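Local coordinates for protein RNA-dependent RNA polymerase (Toscana virus, PDB 6QW0) that probably cleaves capped host RNAs through its manganese-binding cap-snatching endonuclease domain, supplying primers for viral transcription, at residues 27-39 with 48-60. Numbering follows the deposited sequence. Where two conformers were deposited one is given.
Sequences SIYDTPIPAYVIK and DIATSELADGQSG. With SO4 (sulfate ion), chain E.
Pro34 sits at the tight centre of this contact. Its CG lies 3.7 Å from Ile49 CG2, the two side chains running side by side, while Leu54 comes in across the ring at CD, with Leu54 CD2 3.7 Å from that atom. Ile49 can present this methyl because CG2 is anti to the backbone N and CG1 lies beside that N (chi1 -62°). Next along, the carboxylate of Glu53 takes the amide of Ala35 in a nearly straight bond, Ala35 N to Glu53 OE1 2.8 Å, on the syn side and 26° out of the carboxylate plane. From here the two segments run into a beta hairpin, 36-39 being the outer strand and 46-49 the middle one of a three-stranded antiparallel sheet: Val37 and Asp48 form a hydrogen-bonded pair, Tyr36 and Ile49 a non-hydrogen-bonded one. The Tyr36 ring leads away, its OH hydrogen-bonded to Glu202 on helix 183-203. On the looser solvent side, Val37 and Asp48 share one sheet face, paired through backbone bonds. At the other end Gln58 splits its amide: NE2 bonds Pro32 O (2.9 Å) and Ser59 O, both close to the amide plane, and OE1 accepts from Ala55 N across the type II turn from Ala55 to Gln58.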
loop_
_atom_site.group_PDB
_atom_site.type_symbol
_atom_site.label_atom_id
_atom_site.label_comp_id
_atom_site.label_asym_id
_atom_site.label_seq_id
_atom_site.Cartn_x
_atom_site.Cartn_y
_atom_site.Cartn_z
ATOM N N SER A 27 8.107 -14.755 -7.867
ATOM C CA SER A 27 9.165 -15.635 -8.357
ATOM C C SER A 27 10.245 -15.727 -7.289
ATOM O O SER A 27 11.437 -15.550 -7.545
ATOM C CB SER A 27 9.717 -15.131 -9.689
ATOM O OG SER A 27 10.311 -13.849 -9.539
ATOM N N ILE A 28 9.813 -15.988 -6.059
ATOM C CA ILE A 28 10.735 -15.997 -4.932
ATOM C C ILE A 28 11.534 -17.288 -4.935
ATOM O O ILE A 28 12.738 -17.296 -4.644
ATOM C CB ILE A 28 9.963 -15.803 -3.614
ATOM C CG1 ILE A 28 9.359 -14.400 -3.542
ATOM C CG2 ILE A 28 10.866 -16.045 -2.423
ATOM C CD1 ILE A 28 8.291 -14.271 -2.452
ATOM N N TYR A 29 10.874 -18.395 -5.270
ATOM C CA TYR A 29 11.513 -19.703 -5.423
ATOM C C TYR A 29 12.043 -20.144 -4.063
ATOM O O TYR A 29 11.312 -20.070 -3.064
ATOM C CB TYR A 29 12.508 -19.694 -6.586
ATOM C CG TYR A 29 11.835 -19.410 -7.906
ATOM C CD1 TYR A 29 12.501 -18.778 -8.948
ATOM C CD2 TYR A 29 10.513 -19.775 -8.102
ATOM C CE1 TYR A 29 11.859 -18.526 -10.160
ATOM C CE2 TYR A 29 9.866 -19.528 -9.296
ATOM C CZ TYR A 29 10.542 -18.904 -10.328
ATOM O OH TYR A 29 9.896 -18.654 -11.525
ATOM N N ASP A 30 13.279 -20.599 -3.960
ATOM C CA ASP A 30 13.788 -21.149 -2.713
ATOM C C ASP A 30 14.787 -20.147 -2.140
ATOM O O ASP A 30 16.003 -20.324 -2.230
ATOM C CB ASP A 30 14.401 -22.509 -2.990
ATOM C CG ASP A 30 14.739 -23.259 -1.737
ATOM O OD1 ASP A 30 14.579 -22.679 -0.639
ATOM O OD2 ASP A 30 15.148 -24.428 -1.843
ATOM N N THR A 31 14.254 -19.073 -1.540
ATOM C CA THR A 31 14.913 -17.914 -0.941
ATOM C C THR A 31 14.910 -18.022 0.579
ATOM O O THR A 31 13.888 -18.398 1.166
ATOM C CB THR A 31 14.210 -16.615 -1.354
ATOM O OG1 THR A 31 14.178 -16.516 -2.785
ATOM C CG2 THR A 31 14.924 -15.392 -0.798
ATOM N N PRO A 32 16.024 -17.708 1.247
ATOM C CA PRO A 32 16.033 -17.752 2.714
ATOM C C PRO A 32 15.037 -16.765 3.298
ATOM O O PRO A 32 14.852 -15.659 2.790
ATOM C CB PRO A 32 17.473 -17.374 3.081
ATOM C CG PRO A 32 18.273 -17.686 1.858
ATOM C CD PRO A 32 17.359 -17.410 0.700
ATOM N N ILE A 33 14.388 -17.195 4.378
ATOM C CA ILE A 33 13.407 -16.404 5.102
ATOM C C ILE A 33 13.980 -16.156 6.496
ATOM O O ILE A 33 14.410 -17.109 7.149
ATOM C CB ILE A 33 12.046 -17.117 5.201
ATOM C CG1 ILE A 33 11.532 -17.476 3.801
ATOM C CG2 ILE A 33 11.033 -16.292 5.990
ATOM C CD1 ILE A 33 10.308 -18.386 3.824
ATOM N N PRO A 34 14.043 -14.921 6.976
ATOM C CA PRO A 34 14.731 -14.685 8.253
ATOM C C PRO A 34 13.967 -15.241 9.439
ATOM O O PRO A 34 12.735 -15.201 9.496
ATOM C CB PRO A 34 14.833 -13.156 8.331
ATOM C CG PRO A 34 13.625 -12.686 7.563
ATOM C CD PRO A 34 13.469 -13.683 6.417
ATOM N N ALA A 35 14.728 -15.768 10.398
ATOM C CA ALA A 35 14.177 -16.150 11.687
ATOM C C ALA A 35 13.650 -14.923 12.428
ATOM O O ALA A 35 14.047 -13.792 12.158
ATOM C CB ALA A 35 15.244 -16.828 12.548
ATOM N N TYR A 36 12.749 -15.168 13.374
ATOM C CA TYR A 36 12.203 -14.117 14.221
ATOM C C TYR A 36 12.026 -14.662 15.631
ATOM O O TYR A 36 11.741 -15.845 15.828
ATOM C CB TYR A 36 10.846 -13.567 13.686
ATOM C CG TYR A 36 9.855 -14.648 13.289
ATOM C CD1 TYR A 36 9.863 -15.184 12.006
ATOM C CD2 TYR A 36 8.937 -15.163 14.207
ATOM C CE1 TYR A 36 8.982 -16.195 11.638
ATOM C CE2 TYR A 36 8.050 -16.175 13.843
ATOM C CZ TYR A 36 8.081 -16.687 12.559
ATOM O OH TYR A 36 7.213 -17.699 12.192
ATOM N N VAL A 37 12.213 -13.788 16.616
ATOM C CA VAL A 37 11.996 -14.119 18.021
ATOM C C VAL A 37 10.976 -13.128 18.562
ATOM O O VAL A 37 11.192 -11.913 18.484
ATOM C CB VAL A 37 13.296 -14.064 18.840
ATOM C CG1 VAL A 37 13.015 -14.414 20.302
ATOM C CG2 VAL A 37 14.350 -15.000 18.250
ATOM N N ILE A 38 9.866 -13.641 19.088
ATOM C CA ILE A 38 8.791 -12.822 19.638
ATOM C C ILE A 38 8.837 -12.920 21.155
ATOM O O ILE A 38 8.876 -14.026 21.709
ATOM C CB ILE A 38 7.414 -13.262 19.113
ATOM C CG1 ILE A 38 7.372 -13.174 17.590
ATOM C CG2 ILE A 38 6.316 -12.418 19.753
ATOM C CD1 ILE A 38 6.128 -13.793 16.978
ATOM N N LYS A 39 8.807 -11.769 21.824
ATOM C CA LYS A 39 8.834 -11.692 23.278
ATOM C C LYS A 39 7.741 -10.749 23.759
ATOM O O LYS A 39 7.403 -9.772 23.086
ATOM C CB LYS A 39 10.199 -11.211 23.797
ATOM C CG LYS A 39 11.374 -12.086 23.388
ATOM C CD LYS A 39 11.355 -13.409 24.129
ATOM N N ASP A 48 12.502 -9.548 17.125
ATOM C CA ASP A 48 13.854 -9.462 16.583
ATOM C C ASP A 48 13.925 -10.350 15.349
ATOM O O ASP A 48 13.772 -11.571 15.448
ATOM C CB ASP A 48 14.899 -9.889 17.617
ATOM C CG ASP A 48 16.340 -9.779 17.098
ATOM O OD1 ASP A 48 16.569 -9.350 15.943
ATOM O OD2 ASP A 48 17.263 -10.126 17.867
ATOM N N ILE A 49 14.164 -9.739 14.195
ATOM C CA ILE A 49 14.193 -10.445 12.917
ATOM C C ILE A 49 15.644 -10.604 12.493
ATOM O O ILE A 49 16.417 -9.639 12.515
ATOM C CB ILE A 49 13.368 -9.707 11.846
ATOM C CG1 ILE A 49 11.904 -9.638 12.288
ATOM C CG2 ILE A 49 13.523 -10.406 10.491
ATOM C CD1 ILE A 49 11.051 -8.712 11.467
ATOM N N ALA A 50 16.029 -11.833 12.132
ATOM C CA ALA A 50 17.434 -12.150 11.867
ATOM C C ALA A 50 17.812 -11.742 10.442
ATOM O O ALA A 50 18.069 -12.562 9.557
ATOM C CB ALA A 50 17.693 -13.633 12.112
ATOM N N THR A 51 17.854 -10.428 10.217
ATOM C CA THR A 51 18.169 -9.933 8.882
ATOM C C THR A 51 19.581 -10.313 8.442
ATOM O O THR A 51 19.876 -10.288 7.242
ATOM C CB THR A 51 17.973 -8.409 8.835
ATOM O OG1 THR A 51 18.721 -7.799 9.891
ATOM C CG2 THR A 51 16.497 -8.057 9.022
ATOM N N SER A 52 20.454 -10.693 9.381
ATOM C CA SER A 52 21.778 -11.175 9.005
ATOM C C SER A 52 21.720 -12.443 8.165
ATOM O O SER A 52 22.679 -12.739 7.447
ATOM C CB SER A 52 22.626 -11.432 10.254
ATOM O OG SER A 52 22.048 -12.436 11.075
ATOM N N GLU A 53 20.626 -13.198 8.239
ATOM C CA GLU A 53 20.528 -14.446 7.485
ATOM C C GLU A 53 20.289 -14.239 5.996
ATOM O O GLU A 53 20.444 -15.190 5.223
ATOM C CB GLU A 53 19.413 -15.323 8.060
ATOM C CG GLU A 53 19.677 -15.818 9.468
ATOM C CD GLU A 53 18.536 -16.638 10.033
ATOM O OE1 GLU A 53 17.373 -16.388 9.639
ATOM O OE2 GLU A 53 18.800 -17.524 10.878
ATOM N N LEU A 54 19.919 -13.039 5.570
ATOM C CA LEU A 54 19.585 -12.806 4.175
ATOM C C LEU A 54 20.826 -12.425 3.376
ATOM O O LEU A 54 21.706 -11.714 3.868
ATOM C CB LEU A 54 18.514 -11.723 4.076
ATOM C CG LEU A 54 17.341 -11.997 5.025
ATOM C CD1 LEU A 54 16.191 -11.052 4.755
ATOM C CD2 LEU A 54 16.858 -13.458 4.931
ATOM N N ALA A 55 20.901 -12.929 2.147
ATOM C CA ALA A 55 21.986 -12.557 1.253
ATOM C C ALA A 55 21.775 -11.141 0.739
ATOM O O ALA A 55 20.642 -10.684 0.562
ATOM C CB ALA A 55 22.077 -13.531 0.079
ATOM N N ASP A 56 22.881 -10.440 0.505
ATOM C CA ASP A 56 22.802 -9.078 -0.004
ATOM C C ASP A 56 22.015 -9.052 -1.309
ATOM O O ASP A 56 22.339 -9.776 -2.255
ATOM C CB ASP A 56 24.207 -8.512 -0.211
ATOM N N GLY A 57 20.953 -8.249 -1.341
ATOM C CA GLY A 57 20.164 -8.072 -2.540
ATOM C C GLY A 57 19.077 -9.098 -2.790
ATOM O O GLY A 57 18.340 -8.958 -3.776
ATOM N N GLN A 58 18.957 -10.130 -1.956
ATOM C CA GLN A 58 17.852 -11.069 -2.093
ATOM C C GLN A 58 16.548 -10.390 -1.681
ATOM O O GLN A 58 16.546 -9.322 -1.066
ATOM C CB GLN A 58 18.086 -12.309 -1.230
ATOM C CG GLN A 58 17.813 -12.080 0.256
ATOM C CD GLN A 58 17.627 -13.371 1.040
ATOM O OE1 GLN A 58 18.535 -14.202 1.123
ATOM N NE2 GLN A 58 16.440 -13.552 1.602
ATOM N N SER A 59 15.424 -11.023 -2.015
ATOM C CA SER A 59 14.145 -10.542 -1.502
ATOM C C SER A 59 14.180 -10.471 0.020
ATOM O O SER A 59 14.757 -11.333 0.690
ATOM C CB SER A 59 12.999 -11.447 -1.957
ATOM O OG SER A 59 12.816 -11.376 -3.361
ATOM N N GLY A 60 13.584 -9.419 0.568
ATOM C CA GLY A 60 13.565 -9.187 1.992
ATOM C C GLY A 60 14.569 -8.166 2.482
ATOM O O GLY A 60 14.598 -7.884 3.684
HETATM S S SO4 E . 7.059 -18.383 -5.851
HETATM O O1 SO4 E . 8.396 -18.783 -6.263
HETATM O O2 SO4 E . 6.682 -19.089 -4.630
HETATM O O3 SO4 E . 6.111 -18.698 -6.921
HETATM O O4 SO4 E . 7.070 -16.949 -5.603
HETATM O O HOH W 1 15.006 -13.506 -4.089
#